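Local coordinates for regulatory protein YycH-like domain-containing protein (Eubacterium rectale, PDB 5COZ) that is of unknown function but resembles YycH-like regulatory proteins and is probably a lipoprotein held at the cell surface, at residues K153-K158 with K186-V191; K91-Q96 with W109-T114; G62-I67 with P260-V265; S22-Q27 with H275-L280. One frame throughout, in Å; residues are numbered along the deposited sequence. Where two conformers were deposited one is given.

Contact 1: K153-K158 with K186-V191; sequences KFRTDK and KNELYV
F154 O accepts from V191 N at 2.8 Å, nearly straight (175°), the one direct backbone hydrogen bond between the loop 153-158 and strand 188-192. An inverse gamma turn centred on R155 folds the loop against the edge strand of an antiparallel sheet. Waters bridge the segments further: one joins R155 NE to L189 N, another donates to both T156 O and L189 O. R155 suits this place because its extended chain, with CG anti to the backbone N (chi1 -168°), runs beside the strand. Its CB packs on Y190 CE1 at 3.8 Å, and E188 CG lies over one face of the guanidinium, 3.9 Å from R155 CZ. R155 NH1 and E188 OE2, 4.2 Å apart, attract only by charge; E188 OE2 has its salt bridge with R227. R155 NH2 and K186 NZ are also 4.2 Å apart, but E48 salt-bridges both residues and N50 takes K186 NZ, which would probably temper the repulsion. Y190 OH gives its proton to E188 OE1 at 2.6 Å, from above the carboxylate plane. V191 packs against an ST turn in which K158 N donates to T156 OG1, and V191 CG2 rests 3.6 Å from that oxygen.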
# COMPACT_ATOMS: atom_id res chain seq x y z
N LYS A 153 13.97 0.53 -2.64
CA LYS A 153 15.17 1.03 -3.33
C LYS A 153 14.82 2.00 -4.47
O LYS A 153 15.70 2.76 -4.92
CB LYS A 153 16.05 -0.11 -3.85
CG LYS A 153 15.42 -0.97 -4.94
CD LYS A 153 16.31 -2.14 -5.36
CE LYS A 153 15.90 -3.43 -4.70
NZ LYS A 153 16.60 -4.60 -5.29
N PHE A 154 13.55 2.01 -4.90
CA PHE A 154 13.12 2.94 -5.97
C PHE A 154 12.51 4.25 -5.41
O PHE A 154 12.17 5.14 -6.20
CB PHE A 154 12.10 2.22 -6.86
CG PHE A 154 12.69 1.03 -7.58
CD1 PHE A 154 13.35 1.19 -8.79
CD2 PHE A 154 12.62 -0.25 -7.03
CE1 PHE A 154 13.90 0.09 -9.46
CE2 PHE A 154 13.18 -1.34 -7.68
CZ PHE A 154 13.82 -1.17 -8.89
N ARG A 155 12.40 4.40 -4.08
CA ARG A 155 11.82 5.60 -3.49
C ARG A 155 12.90 6.66 -3.38
O ARG A 155 13.54 6.79 -2.34
CB ARG A 155 11.24 5.23 -2.11
CG ARG A 155 10.37 6.33 -1.55
CD ARG A 155 9.37 5.75 -0.61
NE ARG A 155 8.62 6.83 0.03
CZ ARG A 155 8.29 6.83 1.31
NH1 ARG A 155 8.62 5.80 2.08
NH2 ARG A 155 7.64 7.85 1.82
N THR A 156 13.14 7.40 -4.48
CA THR A 156 14.20 8.40 -4.53
C THR A 156 13.64 9.76 -4.93
O THR A 156 12.47 9.85 -5.30
CB THR A 156 15.27 7.98 -5.57
OG1 THR A 156 14.78 8.29 -6.87
CG2 THR A 156 15.68 6.49 -5.47
N ASP A 157 14.50 10.80 -4.92
CA ASP A 157 14.10 12.16 -5.31
C ASP A 157 14.43 12.45 -6.78
O ASP A 157 14.32 13.61 -7.19
CB ASP A 157 14.84 13.20 -4.44
CG ASP A 157 14.69 12.96 -2.95
OD1 ASP A 157 13.55 12.73 -2.49
OD2 ASP A 157 15.74 12.98 -2.24
N LYS A 158 14.84 11.42 -7.55
CA LYS A 158 15.18 11.66 -8.96
C LYS A 158 13.97 12.23 -9.72
O LYS A 158 12.83 11.81 -9.53
CB LYS A 158 15.67 10.37 -9.63
CG LYS A 158 16.10 10.55 -11.09
CD LYS A 158 16.78 9.33 -11.65
CE LYS A 158 17.11 9.52 -13.12
NZ LYS A 158 17.93 8.39 -13.63
N LYS A 186 -0.88 12.10 1.77
CA LYS A 186 0.45 11.55 1.55
C LYS A 186 0.38 10.35 0.60
O LYS A 186 -0.40 9.42 0.79
CB LYS A 186 1.11 11.13 2.87
CG LYS A 186 2.48 10.47 2.67
CD LYS A 186 3.15 10.10 3.97
CE LYS A 186 4.45 9.36 3.70
NZ LYS A 186 5.28 9.27 4.96
N ASN A 187 1.22 10.39 -0.42
CA ASN A 187 1.41 9.26 -1.32
C ASN A 187 2.91 8.95 -1.33
O ASN A 187 3.72 9.70 -0.76
CB ASN A 187 0.84 9.54 -2.72
CG ASN A 187 1.25 10.85 -3.27
OD1 ASN A 187 2.42 11.05 -3.54
ND2 ASN A 187 0.30 11.80 -3.37
N GLU A 188 3.26 7.80 -1.87
CA GLU A 188 4.64 7.38 -2.01
C GLU A 188 4.98 7.36 -3.49
O GLU A 188 4.17 6.92 -4.30
CB GLU A 188 4.86 5.98 -1.41
CG GLU A 188 4.67 5.97 0.10
CD GLU A 188 4.66 4.58 0.71
OE1 GLU A 188 4.62 3.58 -0.03
OE2 GLU A 188 4.65 4.51 1.97
N LEU A 189 6.17 7.82 -3.82
CA LEU A 189 6.60 7.88 -5.20
C LEU A 189 7.82 6.99 -5.42
O LEU A 189 8.85 7.16 -4.76
CB LEU A 189 6.89 9.34 -5.58
CG LEU A 189 7.48 9.54 -7.00
CD1 LEU A 189 6.56 8.96 -8.09
CD2 LEU A 189 7.70 11.01 -7.29
N TYR A 190 7.74 6.13 -6.45
CA TYR A 190 8.82 5.24 -6.86
C TYR A 190 9.26 5.63 -8.25
O TYR A 190 8.43 5.92 -9.13
CB TYR A 190 8.31 3.77 -6.80
CG TYR A 190 7.85 3.42 -5.40
CD1 TYR A 190 8.77 3.06 -4.42
CD2 TYR A 190 6.53 3.60 -5.01
CE1 TYR A 190 8.39 2.87 -3.10
CE2 TYR A 190 6.12 3.38 -3.69
CZ TYR A 190 7.06 3.04 -2.74
OH TYR A 190 6.72 2.82 -1.43
N VAL A 191 10.58 5.74 -8.45
CA VAL A 191 11.17 6.16 -9.72
C VAL A 191 11.72 4.94 -10.45
O VAL A 191 12.73 4.35 -10.03
CB VAL A 191 12.25 7.24 -9.50
CG1 VAL A 191 12.83 7.68 -10.85
CG2 VAL A 191 11.68 8.46 -8.75
O HOH W 1 7.77 9.10 -1.68
O HOH W 2 6.10 9.97 0.46
O HOH W 3 10.19 9.24 -3.64

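Contact 2: K91-Q96 with W109-T114; sequences KDVCVQ and WDNNYT
V95 and D110 form an antiparallel hydrogen-bonded pair near the open end of the beta hairpin made by strands 95-101 and 104-111. Two backbone bonds join them, V95 N to D110 O and D110 N to V95 O, each 2.9 Å long. C94 CA and W109 CA add CH...O contacts to the same two carbonyls.

Two waters add to the polar pairing. One molecule donates to V95 O and to D110 OD2, which suits an acid at the hairpin surface; another bridges V93 O and N112 N where the strands part.

Among the side chains, Q96 and W109 are a non-hydrogen-bonded pair on the face that meets helix 73-87. With CG anti to the backbone N (chi1 -177°), Q96 brings CG within 3.5 Å of W109 NE1, while the indole meets the ring of Y77 edge-to-face. Farther along, V93 CG2 touches N111 ND2 at 3.5 Å.

N111 also shapes the exit from the strand: CG lies anti to the backbone N (chi1 -178°), and N111 OD1 accepts from Y113 N at 3.1 Å in an Asx turn. An alanine here would probably leave Y113 N without this acceptor and V93 CG2 without its amide neighbour. T114 N adds a weak bond to the same oxygen, N111 OD1, at 3.4 Å.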
# COMPACT_ATOMS: atom_id res chain seq x y z
N LYS A 91 -11.31 3.09 -27.47
CA LYS A 91 -12.52 2.30 -27.18
C LYS A 91 -13.19 1.75 -28.45
O LYS A 91 -13.75 0.65 -28.41
CB LYS A 91 -13.52 3.10 -26.33
CG LYS A 91 -13.04 3.35 -24.90
CD LYS A 91 -13.98 4.17 -24.00
CE LYS A 91 -14.14 5.62 -24.43
NZ LYS A 91 -12.84 6.32 -24.57
N ASP A 92 -13.06 2.47 -29.59
CA ASP A 92 -13.65 2.04 -30.87
C ASP A 92 -13.15 0.67 -31.33
O ASP A 92 -13.96 -0.12 -31.83
CB ASP A 92 -13.33 3.04 -32.00
CG ASP A 92 -13.77 4.48 -31.81
OD1 ASP A 92 -14.76 4.70 -31.08
OD2 ASP A 92 -13.16 5.37 -32.45
N VAL A 93 -11.83 0.42 -31.23
CA VAL A 93 -11.20 -0.80 -31.74
C VAL A 93 -11.06 -1.91 -30.68
O VAL A 93 -10.62 -3.01 -31.01
CB VAL A 93 -9.82 -0.52 -32.41
CG1 VAL A 93 -10.00 0.28 -33.71
CG2 VAL A 93 -8.85 0.17 -31.47
N CYS A 94 -11.43 -1.63 -29.43
CA CYS A 94 -11.37 -2.61 -28.34
C CYS A 94 -12.34 -3.73 -28.51
O CYS A 94 -13.43 -3.51 -29.06
CB CYS A 94 -11.62 -1.92 -27.02
SG CYS A 94 -10.16 -1.13 -26.36
N VAL A 95 -12.00 -4.91 -27.98
CA VAL A 95 -12.85 -6.09 -27.93
C VAL A 95 -13.21 -6.34 -26.48
O VAL A 95 -12.33 -6.47 -25.62
CB VAL A 95 -12.18 -7.33 -28.58
CG1 VAL A 95 -13.08 -8.56 -28.49
CG2 VAL A 95 -11.81 -7.06 -30.04
N GLN A 96 -14.50 -6.42 -26.20
CA GLN A 96 -15.00 -6.71 -24.88
C GLN A 96 -15.14 -8.23 -24.72
O GLN A 96 -15.55 -8.93 -25.66
CB GLN A 96 -16.35 -5.99 -24.65
CG GLN A 96 -16.99 -6.15 -23.25
CD GLN A 96 -17.90 -7.37 -23.05
OE1 GLN A 96 -17.89 -8.34 -23.82
NE2 GLN A 96 -18.72 -7.33 -22.01
N TRP A 109 -11.53 -5.59 -21.57
CA TRP A 109 -11.50 -4.80 -22.80
C TRP A 109 -10.08 -4.83 -23.30
O TRP A 109 -9.17 -4.43 -22.57
CB TRP A 109 -11.97 -3.35 -22.60
CG TRP A 109 -13.42 -3.24 -22.29
CD1 TRP A 109 -14.43 -2.98 -23.18
CD2 TRP A 109 -14.04 -3.39 -21.02
NE1 TRP A 109 -15.64 -2.95 -22.53
CE2 TRP A 109 -15.43 -3.15 -21.19
CE3 TRP A 109 -13.55 -3.61 -19.71
CZ2 TRP A 109 -16.33 -3.17 -20.12
CZ3 TRP A 109 -14.44 -3.61 -18.65
CH2 TRP A 109 -15.82 -3.43 -18.87
N ASP A 110 -9.87 -5.31 -24.52
CA ASP A 110 -8.52 -5.43 -25.04
C ASP A 110 -8.37 -4.78 -26.39
O ASP A 110 -9.22 -4.94 -27.26
CB ASP A 110 -8.19 -6.94 -25.17
CG ASP A 110 -8.00 -7.61 -23.83
OD1 ASP A 110 -6.92 -7.45 -23.23
OD2 ASP A 110 -8.97 -8.24 -23.34
N ASN A 111 -7.28 -4.04 -26.56
CA ASN A 111 -6.92 -3.51 -27.87
C ASN A 111 -5.83 -4.44 -28.33
O ASN A 111 -4.70 -4.38 -27.83
CB ASN A 111 -6.52 -2.04 -27.80
CG ASN A 111 -6.19 -1.47 -29.16
OD1 ASN A 111 -5.92 -2.19 -30.12
ND2 ASN A 111 -6.17 -0.15 -29.26
N ASN A 112 -6.16 -5.36 -29.23
CA ASN A 112 -5.21 -6.36 -29.69
C ASN A 112 -4.10 -5.78 -30.61
O ASN A 112 -3.07 -6.43 -30.78
CB ASN A 112 -5.95 -7.51 -30.37
CG ASN A 112 -6.98 -8.17 -29.46
OD1 ASN A 112 -8.19 -8.11 -29.73
ND2 ASN A 112 -6.55 -8.75 -28.35
N TYR A 113 -4.27 -4.56 -31.12
CA TYR A 113 -3.21 -3.95 -31.94
C TYR A 113 -2.11 -3.34 -31.05
O TYR A 113 -0.92 -3.55 -31.30
CB TYR A 113 -3.78 -2.87 -32.88
CG TYR A 113 -4.87 -3.35 -33.81
CD1 TYR A 113 -4.56 -3.92 -35.04
CD2 TYR A 113 -6.22 -3.18 -33.49
CE1 TYR A 113 -5.56 -4.34 -35.92
CE2 TYR A 113 -7.22 -3.61 -34.36
CZ TYR A 113 -6.89 -4.18 -35.57
OH TYR A 113 -7.87 -4.61 -36.43
N THR A 114 -2.51 -2.57 -30.02
CA THR A 114 -1.57 -1.86 -29.12
C THR A 114 -1.19 -2.66 -27.89
O THR A 114 -0.18 -2.35 -27.25
CB THR A 114 -2.19 -0.54 -28.67
OG1 THR A 114 -3.35 -0.83 -27.89
CG2 THR A 114 -2.55 0.37 -29.84
O HOH W 4 -8.63 -4.89 -30.81
O HOH W 5 -11.46 -8.84 -24.44

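Contact 3: G62-I67 with P260-V265; sequences GKVKAI and PLYDWV
V64 and W264 face each other as a non-hydrogen-bonded pair where strands 58-66 and 262-272 run antiparallel in the mixed sheet, their local axes 142° apart. The tight side is the face carrying V64, Y262 and W264. V64 CG2 packs 3.8 Å from Y262 CB, and V64 CG1 lies 4.1 Å from W264 CE3; L307 and I317 of neighbouring strands add to this apolar layer. An alanine at V64 would probably open a gap between the tyrosine and the indole, since both methyls that touch them would go. G62 suits its place because a side chain there would collide with the indole, whose CH2 comes 4.0 Å from G62 N.

The other face is looser and more exposed. K65 lies across V265 through its aliphatic part, with K65 CG 3.6 Å from V265 CG2; its methylenes suit a valine, and the chain bends at chi4 (79°), leaving K65 NZ 3.9 Å from V265 CG2. D263, paired with K65 through the backbone, turns its carboxylate away.

K65 and D263 exchange two backbone bonds. Beyond them I67 N donates to L261 O, and a water donates to I67 O, 2.7 Å away, and accepts from L261 N.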
# COMPACT_ATOMS: atom_id res chain seq x y z
N GLY A 62 -16.22 0.67 12.93
CA GLY A 62 -17.50 0.56 12.25
C GLY A 62 -17.65 -0.71 11.45
O GLY A 62 -16.94 -1.70 11.66
N LYS A 63 -18.66 -0.68 10.61
CA LYS A 63 -18.94 -1.75 9.64
C LYS A 63 -18.84 -1.14 8.28
O LYS A 63 -19.32 -0.00 8.08
CB LYS A 63 -20.35 -2.33 9.83
CG LYS A 63 -20.66 -2.91 11.20
CD LYS A 63 -20.14 -4.29 11.36
CE LYS A 63 -20.75 -4.93 12.59
NZ LYS A 63 -20.04 -6.20 12.88
N VAL A 64 -18.26 -1.87 7.33
CA VAL A 64 -18.20 -1.46 5.92
C VAL A 64 -18.67 -2.60 5.06
O VAL A 64 -18.63 -3.76 5.49
CB VAL A 64 -16.76 -1.04 5.47
CG1 VAL A 64 -16.22 0.14 6.28
CG2 VAL A 64 -15.79 -2.22 5.53
N LYS A 65 -19.07 -2.29 3.84
CA LYS A 65 -19.44 -3.29 2.86
C LYS A 65 -18.44 -3.24 1.74
O LYS A 65 -18.04 -2.16 1.33
CB LYS A 65 -20.85 -3.00 2.30
CG LYS A 65 -21.98 -3.50 3.17
CD LYS A 65 -23.31 -3.44 2.41
CE LYS A 65 -24.44 -4.08 3.19
NZ LYS A 65 -24.97 -3.18 4.25
N ALA A 66 -18.09 -4.39 1.21
CA ALA A 66 -17.23 -4.43 0.04
C ALA A 66 -17.91 -3.74 -1.14
O ALA A 66 -19.13 -3.89 -1.31
CB ALA A 66 -16.95 -5.88 -0.33
N ILE A 67 -17.14 -2.96 -1.91
CA ILE A 67 -17.62 -2.38 -3.16
C ILE A 67 -17.34 -3.44 -4.22
O ILE A 67 -16.19 -3.86 -4.39
CB ILE A 67 -16.98 -1.00 -3.47
CG1 ILE A 67 -17.45 0.03 -2.42
CG2 ILE A 67 -17.36 -0.52 -4.90
CD1 ILE A 67 -16.74 1.33 -2.40
N PRO A 260 -9.11 -3.56 -3.49
CA PRO A 260 -10.48 -3.63 -2.95
C PRO A 260 -10.86 -2.36 -2.22
O PRO A 260 -10.05 -1.78 -1.47
CB PRO A 260 -10.41 -4.81 -1.97
CG PRO A 260 -9.27 -5.66 -2.50
CD PRO A 260 -8.26 -4.64 -2.95
N LEU A 261 -12.12 -1.92 -2.44
CA LEU A 261 -12.64 -0.71 -1.83
C LEU A 261 -13.85 -1.05 -1.02
O LEU A 261 -14.43 -2.13 -1.18
CB LEU A 261 -12.97 0.40 -2.84
CG LEU A 261 -11.80 0.91 -3.70
CD1 LEU A 261 -12.30 1.96 -4.71
CD2 LEU A 261 -10.66 1.50 -2.81
N TYR A 262 -14.18 -0.16 -0.07
CA TYR A 262 -15.21 -0.41 0.93
C TYR A 262 -16.08 0.79 1.12
O TYR A 262 -15.62 1.93 0.96
CB TYR A 262 -14.55 -0.80 2.26
CG TYR A 262 -13.64 -2.00 2.11
CD1 TYR A 262 -14.14 -3.30 2.16
CD2 TYR A 262 -12.28 -1.84 1.83
CE1 TYR A 262 -13.33 -4.41 1.94
CE2 TYR A 262 -11.47 -2.94 1.55
CZ TYR A 262 -11.99 -4.23 1.64
OH TYR A 262 -11.21 -5.35 1.44
N ASP A 263 -17.35 0.55 1.45
CA ASP A 263 -18.33 1.62 1.70
C ASP A 263 -18.72 1.59 3.18
O ASP A 263 -19.20 0.58 3.68
CB ASP A 263 -19.58 1.44 0.80
CG ASP A 263 -20.53 2.63 0.81
OD1 ASP A 263 -20.05 3.75 0.81
OD2 ASP A 263 -21.76 2.42 0.86
N TRP A 264 -18.52 2.71 3.87
CA TRP A 264 -18.87 2.81 5.30
C TRP A 264 -20.38 2.65 5.51
O TRP A 264 -21.18 3.42 4.93
CB TRP A 264 -18.42 4.16 5.83
CG TRP A 264 -18.57 4.32 7.32
CD1 TRP A 264 -19.68 4.77 7.99
CD2 TRP A 264 -17.56 4.10 8.31
NE1 TRP A 264 -19.42 4.82 9.35
CE2 TRP A 264 -18.13 4.43 9.57
CE3 TRP A 264 -16.22 3.68 8.26
CZ2 TRP A 264 -17.39 4.34 10.76
CZ3 TRP A 264 -15.49 3.61 9.44
CH2 TRP A 264 -16.07 3.94 10.67
N VAL A 265 -20.78 1.74 6.40
CA VAL A 265 -22.20 1.54 6.65
C VAL A 265 -22.61 2.21 7.97
O VAL A 265 -23.64 2.91 8.03
CB VAL A 265 -22.53 0.02 6.67
CG1 VAL A 265 -23.97 -0.27 7.15
CG2 VAL A 265 -22.29 -0.57 5.28
O HOH W 6 -13.55 -3.37 -4.49

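Contact 4: S22-Q27 with H275-L280; sequences SLDEEQ and HPSSIL
H275 lays one face of its imidazole under E25 O, which sits 3.3 Å above the ring plane, displaced toward the rim nearest CE1. The ring of Y57 also meets it, planes about 30° apart, and Y57 OH bonds E25 O. At the edge, H275 ND1 donates to D24 OD1 over 2.7 Å, the carboxylate receiving it on its anti side with the two planes 66° apart. The remaining nitrogen, NE2, meets a water at 2.8 Å, close to the ring plane, and that water donates to E26 O. Both nitrogens thus have partners in or near the plane, which would hold the ring against rotation. Histidine suits the place because one flat ring can serve both an acid and a water.

L23 is the first residue to leave helical geometry after helix 16-22. Its carbonyl O is met by S277 N at 3.2 Å from well above the carbonyl plane, at the start of helix 276-288. S277 OG stands 3.4 Å from D24 OD1, a weak contact. On the apolar side, L23 CB packs 4.1 Å from P276 CG, and L23 CD1 reaches L280 CD2 at 3.6 Å, the two leucine side chains crossing at about a right angle.

Around this junction, I35 of strand 34-40 touches both leucines, I49 and I45 of strand 43-50 continue the layer, and W321 of strand 314-330 touches P276.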
# COMPACT_ATOMS: atom_id res chain seq x y z
N SER A 22 8.91 11.99 22.36
CA SER A 22 8.47 12.71 21.17
C SER A 22 7.22 12.04 20.55
O SER A 22 6.43 12.72 19.92
CB SER A 22 9.59 12.78 20.13
OG SER A 22 9.74 11.58 19.37
N LEU A 23 7.02 10.74 20.84
CA LEU A 23 5.86 10.03 20.33
C LEU A 23 4.67 10.07 21.28
O LEU A 23 3.65 9.42 21.02
CB LEU A 23 6.21 8.57 20.00
CG LEU A 23 7.21 8.40 18.86
CD1 LEU A 23 7.61 6.95 18.75
CD2 LEU A 23 6.66 8.91 17.53
N ASP A 24 4.78 10.87 22.36
CA ASP A 24 3.72 10.95 23.36
C ASP A 24 2.98 12.28 23.30
O ASP A 24 2.44 12.75 24.30
CB ASP A 24 4.34 10.72 24.75
CG ASP A 24 3.38 10.27 25.83
OD1 ASP A 24 2.23 9.88 25.50
OD2 ASP A 24 3.75 10.37 27.02
N GLU A 25 2.94 12.90 22.12
CA GLU A 25 2.27 14.19 21.94
C GLU A 25 0.75 14.09 22.20
O GLU A 25 0.09 13.15 21.73
CB GLU A 25 2.49 14.70 20.51
CG GLU A 25 3.91 15.19 20.26
CD GLU A 25 4.28 16.50 20.94
OE1 GLU A 25 3.38 17.18 21.47
OE2 GLU A 25 5.48 16.86 20.90
N GLU A 26 0.21 15.06 22.95
CA GLU A 26 -1.23 15.08 23.26
C GLU A 26 -2.06 15.34 21.99
O GLU A 26 -3.21 14.92 21.93
CB GLU A 26 -1.56 16.10 24.37
CG GLU A 26 -1.37 17.56 24.01
CD GLU A 26 -1.80 18.56 25.07
OE1 GLU A 26 -1.34 18.45 26.23
OE2 GLU A 26 -2.58 19.48 24.72
N GLN A 27 -1.47 16.02 20.98
CA GLN A 27 -2.12 16.29 19.70
C GLN A 27 -1.46 15.45 18.64
O GLN A 27 -0.24 15.52 18.45
CB GLN A 27 -2.07 17.77 19.33
CG GLN A 27 -2.88 18.62 20.30
CD GLN A 27 -2.88 20.08 19.94
OE1 GLN A 27 -2.64 20.46 18.79
NE2 GLN A 27 -3.18 20.92 20.91
N HIS A 275 -1.23 6.64 22.15
CA HIS A 275 -0.18 7.38 21.47
C HIS A 275 0.82 6.37 20.96
O HIS A 275 0.99 5.30 21.56
CB HIS A 275 0.51 8.36 22.43
CG HIS A 275 -0.38 9.46 22.95
ND1 HIS A 275 0.09 10.34 23.91
CD2 HIS A 275 -1.65 9.78 22.64
CE1 HIS A 275 -0.92 11.16 24.17
NE2 HIS A 275 -1.97 10.90 23.41
N PRO A 276 1.57 6.69 19.90
CA PRO A 276 2.49 5.68 19.35
C PRO A 276 3.69 5.40 20.27
O PRO A 276 4.35 4.37 20.10
CB PRO A 276 2.90 6.24 17.99
CG PRO A 276 2.65 7.76 18.10
CD PRO A 276 1.46 7.88 19.02
N SER A 277 3.94 6.27 21.28
CA SER A 277 4.99 5.98 22.26
C SER A 277 4.72 4.64 22.95
O SER A 277 5.66 3.87 23.17
CB SER A 277 5.05 7.08 23.32
OG SER A 277 3.75 7.36 23.81
N SER A 278 3.45 4.39 23.31
CA SER A 278 3.03 3.17 24.01
C SER A 278 3.27 1.95 23.13
O SER A 278 3.77 0.94 23.61
CB SER A 278 1.55 3.26 24.39
OG SER A 278 1.31 4.39 25.22
N ILE A 279 3.00 2.09 21.84
CA ILE A 279 3.22 1.01 20.87
C ILE A 279 4.70 0.77 20.67
O ILE A 279 5.12 -0.40 20.70
CB ILE A 279 2.52 1.36 19.55
CG1 ILE A 279 1.01 1.59 19.77
CG2 ILE A 279 2.80 0.29 18.46
CD1 ILE A 279 0.24 0.40 20.37
N LEU A 280 5.51 1.84 20.46
CA LEU A 280 6.91 1.62 20.22
C LEU A 280 7.60 0.96 21.43
O LEU A 280 8.38 0.04 21.22
CB LEU A 280 7.63 2.92 19.84
CG LEU A 280 9.16 2.74 19.57
CD1 LEU A 280 9.42 1.73 18.41
CD2 LEU A 280 9.80 4.08 19.26
O HOH W 7 -3.92 12.89 23.63

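In the fold
The four contacts are spread over one chain. Contact 4 closes the longest loop, bringing the N-terminal region to helix 276-288, and contact 3 is nested within it, joining strands 58-66 and 262-272 of the mixed sheet. Inside both come contact 2 and then contact 1, in series, their centres 32 Å apart; both reach the antiparallel sheet, contact 1 only through strand 188-192. Contacts 2 and 4 lie on opposite sides of the chain's centre, with 53 Å between their centres. Contacts 3 and 4 are consecutive at their second segments, since strand 262-272 leads to helix 276-288. The nested order means that the antiparallel sheet is inserted between chain segments that pair within the mixed-sheet region.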